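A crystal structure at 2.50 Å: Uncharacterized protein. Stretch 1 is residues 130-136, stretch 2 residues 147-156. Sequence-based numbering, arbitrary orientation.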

ATOM      1  N   ASN B 130      21.851   7.604   1.848  1.00 54.16           N
ATOM      2  CA  ASN B 130      22.223   6.721   0.759  1.00 54.61           C
ATOM      3  C   ASN B 130      21.027   5.871   0.387  1.00 55.18           C
ATOM      4  O   ASN B 130      19.952   5.991   0.987  1.00 54.87           O
ATOM      5  N   LEU B 131      21.243   5.017  -0.608  1.00 55.63           N
ATOM      6  CA  LEU B 131      20.226   4.142  -1.136  1.00 55.61           C
ATOM      7  C   LEU B 131      20.302   2.765  -0.508  1.00 55.70           C
ATOM      8  O   LEU B 131      21.345   2.334  -0.034  1.00 55.82           O
ATOM      9  N   SER B 132      19.173   2.075  -0.514  1.00 56.11           N
ATOM     10  CA  SER B 132      19.152   0.667  -0.201  1.00 56.14           C
ATOM     11  C   SER B 132      19.878  -0.113  -1.291  1.00 56.67           C
ATOM     12  O   SER B 132      19.506  -0.068  -2.465  1.00 56.55           O
ATOM     13  N   GLU B 133      20.936  -0.809  -0.912  1.00 57.50           N
ATOM     14  CA  GLU B 133      21.380  -1.949  -1.698  1.00 58.65           C
ATOM     15  C   GLU B 133      20.208  -2.844  -1.406  1.00 59.08           C
ATOM     16  O   GLU B 133      19.441  -2.526  -0.495  1.00 60.87           O
ATOM     17  N   GLN B 134      19.948  -3.911  -2.136  1.00 58.15           N
ATOM     18  CA  GLN B 134      18.602  -4.464  -1.870  1.00 57.69           C
ATOM     19  C   GLN B 134      18.574  -5.864  -1.285  1.00 58.47           C
ATOM     20  O   GLN B 134      17.513  -6.372  -0.941  1.00 59.04           O
ATOM     21  N   LEU B 135      19.739  -6.484  -1.161  1.00 58.85           N
ATOM     22  CA  LEU B 135      19.795  -7.876  -0.727  1.00 59.55           C
ATOM     23  C   LEU B 135      19.952  -8.026   0.801  1.00 59.28           C
ATOM     24  O   LEU B 135      19.896  -7.031   1.544  1.00 58.36           O
ATOM     25  N   ALA B 136      20.110  -9.276   1.249  1.00 58.90           N
ATOM     26  CA  ALA B 136      20.435  -9.582   2.637  1.00 58.57           C
ATOM     27  C   ALA B 136      21.965  -9.564   2.838  1.00 59.10           C
ATOM     28  O   ALA B 136      22.450  -9.130   3.886  1.00 59.00           O
ATOM     29  N   SER B 147      31.179  -9.774  -4.345  1.00 53.56           N
ATOM     30  CA  SER B 147      29.811  -9.517  -4.795  1.00 52.68           C
ATOM     31  C   SER B 147      29.312  -8.142  -4.334  1.00 53.61           C
ATOM     32  O   SER B 147      28.827  -7.352  -5.148  1.00 54.94           O
ATOM     33  N   VAL B 148      29.454  -7.838  -3.047  1.00 53.75           N
ATOM     34  CA  VAL B 148      29.019  -6.544  -2.499  1.00 53.27           C
ATOM     35  C   VAL B 148      29.684  -5.322  -3.129  1.00 53.49           C
ATOM     36  O   VAL B 148      29.027  -4.316  -3.401  1.00 53.41           O
ATOM     37  N   VAL B 149      30.993  -5.380  -3.339  1.00 54.04           N
ATOM     38  CA  VAL B 149      31.643  -4.233  -3.967  1.00 53.95           C
ATOM     39  C   VAL B 149      31.190  -4.043  -5.424  1.00 53.99           C
ATOM     40  O   VAL B 149      30.996  -2.913  -5.860  1.00 53.88           O
ATOM     41  N   ASP B 150      30.991  -5.145  -6.152  1.00 54.13           N
ATOM     42  CA  ASP B 150      30.386  -5.093  -7.484  1.00 54.63           C
ATOM     43  C   ASP B 150      29.027  -4.368  -7.497  1.00 54.34           C
ATOM     44  O   ASP B 150      28.815  -3.458  -8.300  1.00 54.26           O
ATOM     45  N   ARG B 151      28.103  -4.783  -6.637  1.00 53.54           N
ATOM     46  CA  ARG B 151      26.803  -4.123  -6.575  1.00 53.39           C
ATOM     47  C   ARG B 151      26.900  -2.634  -6.242  1.00 53.55           C
ATOM     48  O   ARG B 151      26.160  -1.819  -6.794  1.00 53.54           O
ATOM     49  N   LEU B 152      27.795  -2.285  -5.325  1.00 53.54           N
ATOM     50  CA  LEU B 152      28.065  -0.890  -5.029  1.00 53.79           C
ATOM     51  C   LEU B 152      28.502  -0.098  -6.272  1.00 54.18           C
ATOM     52  O   LEU B 152      28.132   1.071  -6.434  1.00 53.36           O
ATOM     53  N   ILE B 153      29.306  -0.728  -7.127  1.00 54.47           N
ATOM     54  CA  ILE B 153      29.787  -0.093  -8.359  1.00 55.66           C
ATOM     55  C   ILE B 153      28.680   0.016  -9.404  1.00 56.57           C
ATOM     56  O   ILE B 153      28.558   1.024 -10.102  1.00 56.25           O
ATOM     57  N   TRP B 154      27.870  -1.033  -9.490  1.00 57.82           N
ATOM     58  CA  TRP B 154      26.694  -1.041 -10.338  1.00 58.32           C
ATOM     59  C   TRP B 154      25.767   0.105  -9.946  1.00 59.28           C
ATOM     60  O   TRP B 154      25.257   0.831 -10.795  1.00 59.67           O
HETATM   61  N   MSE B 155      25.568   0.283  -8.653  1.00 60.43           N
HETATM   62  CA  MSE B 155      24.721   1.370  -8.177  1.00 62.13           C
HETATM   63  C   MSE B 155      25.283   2.764  -8.436  1.00 60.98           C
HETATM   64  O   MSE B 155      24.536   3.733  -8.494  1.00 60.94           O
ATOM     65  N   ARG B 156      26.594   2.888  -8.585  1.00 60.08           N
ATOM     66  CA  ARG B 156      27.134   4.211  -8.855  1.00 59.08           C
ATOM     67  C   ARG B 156      27.456   4.426 -10.329  1.00 58.23           C
ATOM     68  O   ARG B 156      27.656   5.562 -10.756  1.00 58.95           O
TER

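This is a small contact between an irregular segment and one side of a helix, made by van der Waals packing around a selenomethionine and an arginine, with no hydrogen bond crossing between the two stretches. The two sides together bury 310 Å², and the closest register of the backbones pairs Glu133 with Leu152, whose CA atoms lie 7.5 Å apart. At that spacing the contact is made by side chains, partly against loop backbone atoms.

The helical scaffold is regular over most of its length: Arg151 N donates a hydrogen bond to Ser147 O at 3.1 Å, and Met155 N donates a hydrogen bond to Arg151 O at 2.9 Å. Arg151 and Met155, about one turn apart, lie on the same side of the helix, and both CA-to-CB bonds point toward the loop; these two residues carry most of the helix's covered area, 60 and 71 Å².

Met155, modelled as selenomethionine, adopts m, t, p for chi1 to chi3. The extended chi2 carries the SE atom out from the helix, and the p turn at chi3 places CE against the loop backbone, 3.2 Å from Ser132 O and 3.9 Å from Glu133 N. CE also lies 3.7 Å from CB of Leu131, an apolar contact. Leu131 itself points toward the helix, with chi1 m and chi2 p. Ser132 points away, so its part in the contact comes through its backbone.

Glu133 is the most covered loop residue, at 70 Å². Its CB leaves sideways, and chi1 m and chi2 t, with chi3 at -106°, carry the chain in toward the helix, across its axis: CG sits 4.0 Å from SE of Met155, CB is 4.4 Å from CD of Arg151, and OE2 reaches 3.3 Å from CD2 of Leu152. The last approach sets a carboxylate oxygen against a methyl group, so it is not a polar pairing; both carboxylate oxygens are hydrogen-bonded elsewhere in the structure. Leu152 starts sideways too, but its end comes nearer the loop, with chi1 at -91° and chi2 at -123°, both between wells. Val148, chi1 t, is more marginal, its CG1 4.4 Å from OE2 of Glu133.

Arg151 is extended through chi1 and chi2, both t, before chi3 departs to -27°. Its guanidinium meets Leu135, whose CB covers one face of the group, while CD2 of Leu135 approaches NH1 of Arg151 to 3.2 Å. Leu135 points toward the helix with chi1 off-well at -92° and chi2 m. The arginine thus contributes here by packing, its planar group lying against an aliphatic side chain.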

ATOM      1  CB  ASN B 130      23.353   5.793   1.164  1.00 53.92           C
ATOM      2  CG  ASN B 130      22.894   4.764   2.150  1.00 53.15           C
ATOM      3  OD1 ASN B 130      21.695   4.570   2.326  1.00 51.23           O
ATOM      4  ND2 ASN B 130      23.841   4.114   2.827  1.00 53.16           N
ATOM      5  CB  LEU B 131      20.390   4.007  -2.642  1.00 55.85           C
ATOM      6  CG  LEU B 131      19.943   5.195  -3.486  1.00 56.72           C
ATOM      7  CD1 LEU B 131      20.703   6.454  -3.077  1.00 57.06           C
ATOM      8  CD2 LEU B 131      20.185   4.883  -4.945  1.00 56.54           C
ATOM      9  CB  SER B 132      17.703   0.185  -0.095  1.00 55.44           C
ATOM     10  OG  SER B 132      17.605  -1.219  -0.265  1.00 54.60           O
ATOM     11  CB  GLU B 133      22.651  -2.478  -1.086  1.00 59.36           C
ATOM     12  CG  GLU B 133      23.569  -1.351  -0.666  1.00 60.48           C
ATOM     13  CD  GLU B 133      24.616  -1.789   0.336  1.00 62.20           C
ATOM     14  OE1 GLU B 133      24.457  -1.430   1.529  1.00 62.69           O
ATOM     15  OE2 GLU B 133      25.589  -2.488  -0.064  1.00 62.44           O
ATOM     16  CB  GLN B 134      17.675  -4.327  -3.088  1.00 56.26           C
ATOM     17  CG  GLN B 134      17.097  -2.923  -3.295  1.00 55.61           C
ATOM     18  CD  GLN B 134      15.664  -2.763  -2.741  1.00 55.68           C
ATOM     19  OE1 GLN B 134      14.674  -3.137  -3.388  1.00 54.72           O
ATOM     20  NE2 GLN B 134      15.560  -2.210  -1.538  1.00 56.04           N
ATOM     21  CB  LEU B 135      20.899  -8.639  -1.494  1.00 60.84           C
ATOM     22  CG  LEU B 135      20.514  -9.378  -2.797  1.00 61.79           C
ATOM     23  CD1 LEU B 135      19.883 -10.774  -2.523  1.00 61.85           C
ATOM     24  CD2 LEU B 135      19.613  -8.534  -3.727  1.00 61.78           C
ATOM     25  CB  ALA B 136      19.847 -10.912   3.039  1.00 57.96           C
ATOM     26  CB  SER B 147      28.841 -10.663  -4.467  1.00 51.73           C
ATOM     27  OG  SER B 147      28.802 -10.983  -3.097  1.00 51.03           O
ATOM     28  CB  VAL B 148      29.268  -6.453  -0.983  1.00 53.15           C
ATOM     29  CG1 VAL B 148      29.169  -5.006  -0.505  1.00 52.36           C
ATOM     30  CG2 VAL B 148      28.296  -7.342  -0.235  1.00 52.83           C
ATOM     31  CB  VAL B 149      33.168  -4.260  -3.823  1.00 53.60           C
ATOM     32  CG1 VAL B 149      33.709  -5.604  -4.222  1.00 54.07           C
ATOM     33  CG2 VAL B 149      33.795  -3.149  -4.651  1.00 53.68           C
ATOM     34  CB  ASP B 150      30.188  -6.496  -8.050  1.00 55.52           C
ATOM     35  CG  ASP B 150      31.476  -7.243  -8.224  1.00 56.79           C
ATOM     36  OD1 ASP B 150      32.466  -6.666  -8.717  1.00 56.98           O
ATOM     37  OD2 ASP B 150      31.504  -8.435  -7.870  1.00 58.07           O
ATOM     38  CB  ARG B 151      25.892  -4.787  -5.565  1.00 53.12           C
ATOM     39  CG  ARG B 151      24.514  -4.110  -5.462  1.00 53.88           C
ATOM     40  CD  ARG B 151      23.638  -4.956  -4.600  1.00 54.16           C
ATOM     41  NE  ARG B 151      24.126  -6.323  -4.712  1.00 56.07           N
ATOM     42  CZ  ARG B 151      23.387  -7.373  -5.052  1.00 57.52           C
ATOM     43  NH1 ARG B 151      22.076  -7.243  -5.284  1.00 58.28           N
ATOM     44  NH2 ARG B 151      23.962  -8.566  -5.127  1.00 58.12           N
ATOM     45  CB  LEU B 152      29.150  -0.776  -3.959  1.00 54.01           C
ATOM     46  CG  LEU B 152      28.697  -0.718  -2.509  1.00 54.27           C
ATOM     47  CD1 LEU B 152      29.254   0.554  -1.913  1.00 54.60           C
ATOM     48  CD2 LEU B 152      27.184  -0.695  -2.377  1.00 54.42           C
ATOM     49  CB  ILE B 153      30.996  -0.850  -8.946  1.00 55.54           C
ATOM     50  CG1 ILE B 153      32.201  -0.678  -8.028  1.00 55.31           C
ATOM     51  CG2 ILE B 153      31.336  -0.354 -10.349  1.00 55.35           C
ATOM     52  CD1 ILE B 153      33.242  -1.725  -8.222  1.00 55.09           C
ATOM     53  CB  TRP B 154      25.978  -2.376 -10.198  1.00 57.57           C
ATOM     54  CG  TRP B 154      24.742  -2.492 -11.036  1.00 57.74           C
ATOM     55  CD1 TRP B 154      24.665  -2.923 -12.327  1.00 57.40           C
ATOM     56  CD2 TRP B 154      23.399  -2.190 -10.632  1.00 57.62           C
ATOM     57  NE1 TRP B 154      23.360  -2.897 -12.756  1.00 57.45           N
ATOM     58  CE2 TRP B 154      22.564  -2.452 -11.733  1.00 57.58           C
ATOM     59  CE3 TRP B 154      22.824  -1.715  -9.451  1.00 57.85           C
ATOM     60  CZ2 TRP B 154      21.186  -2.255 -11.688  1.00 57.27           C
ATOM     61  CZ3 TRP B 154      21.451  -1.523  -9.411  1.00 57.34           C
ATOM     62  CH2 TRP B 154      20.654  -1.792 -10.518  1.00 57.20           C
HETATM   63  CB  MSE B 155      24.449   1.210  -6.697  1.00 62.22           C
HETATM   64  CG  MSE B 155      23.662  -0.025  -6.377  1.00 64.05           C
HETATM   65 SE   MSE B 155      23.505  -0.138  -4.456  0.90 66.89          SE
HETATM   66  CE  MSE B 155      22.003   1.084  -4.143  1.00 64.84           C
ATOM     67  CB  ARG B 156      28.364   4.515  -8.003  1.00 58.77           C
ATOM     68  CG  ARG B 156      29.570   3.728  -8.396  1.00 57.97           C
ATOM     69  CD  ARG B 156      30.785   4.598  -8.597  1.00 57.06           C
ATOM     70  NE  ARG B 156      31.583   3.932  -9.605  1.00 56.63           N
ATOM     71  CZ  ARG B 156      32.692   3.241  -9.376  1.00 55.97           C
ATOM     72  NH1 ARG B 156      33.219   3.150  -8.160  1.00 55.40           N
ATOM     73  NH2 ARG B 156      33.282   2.657 -10.396  1.00 55.72           N
TER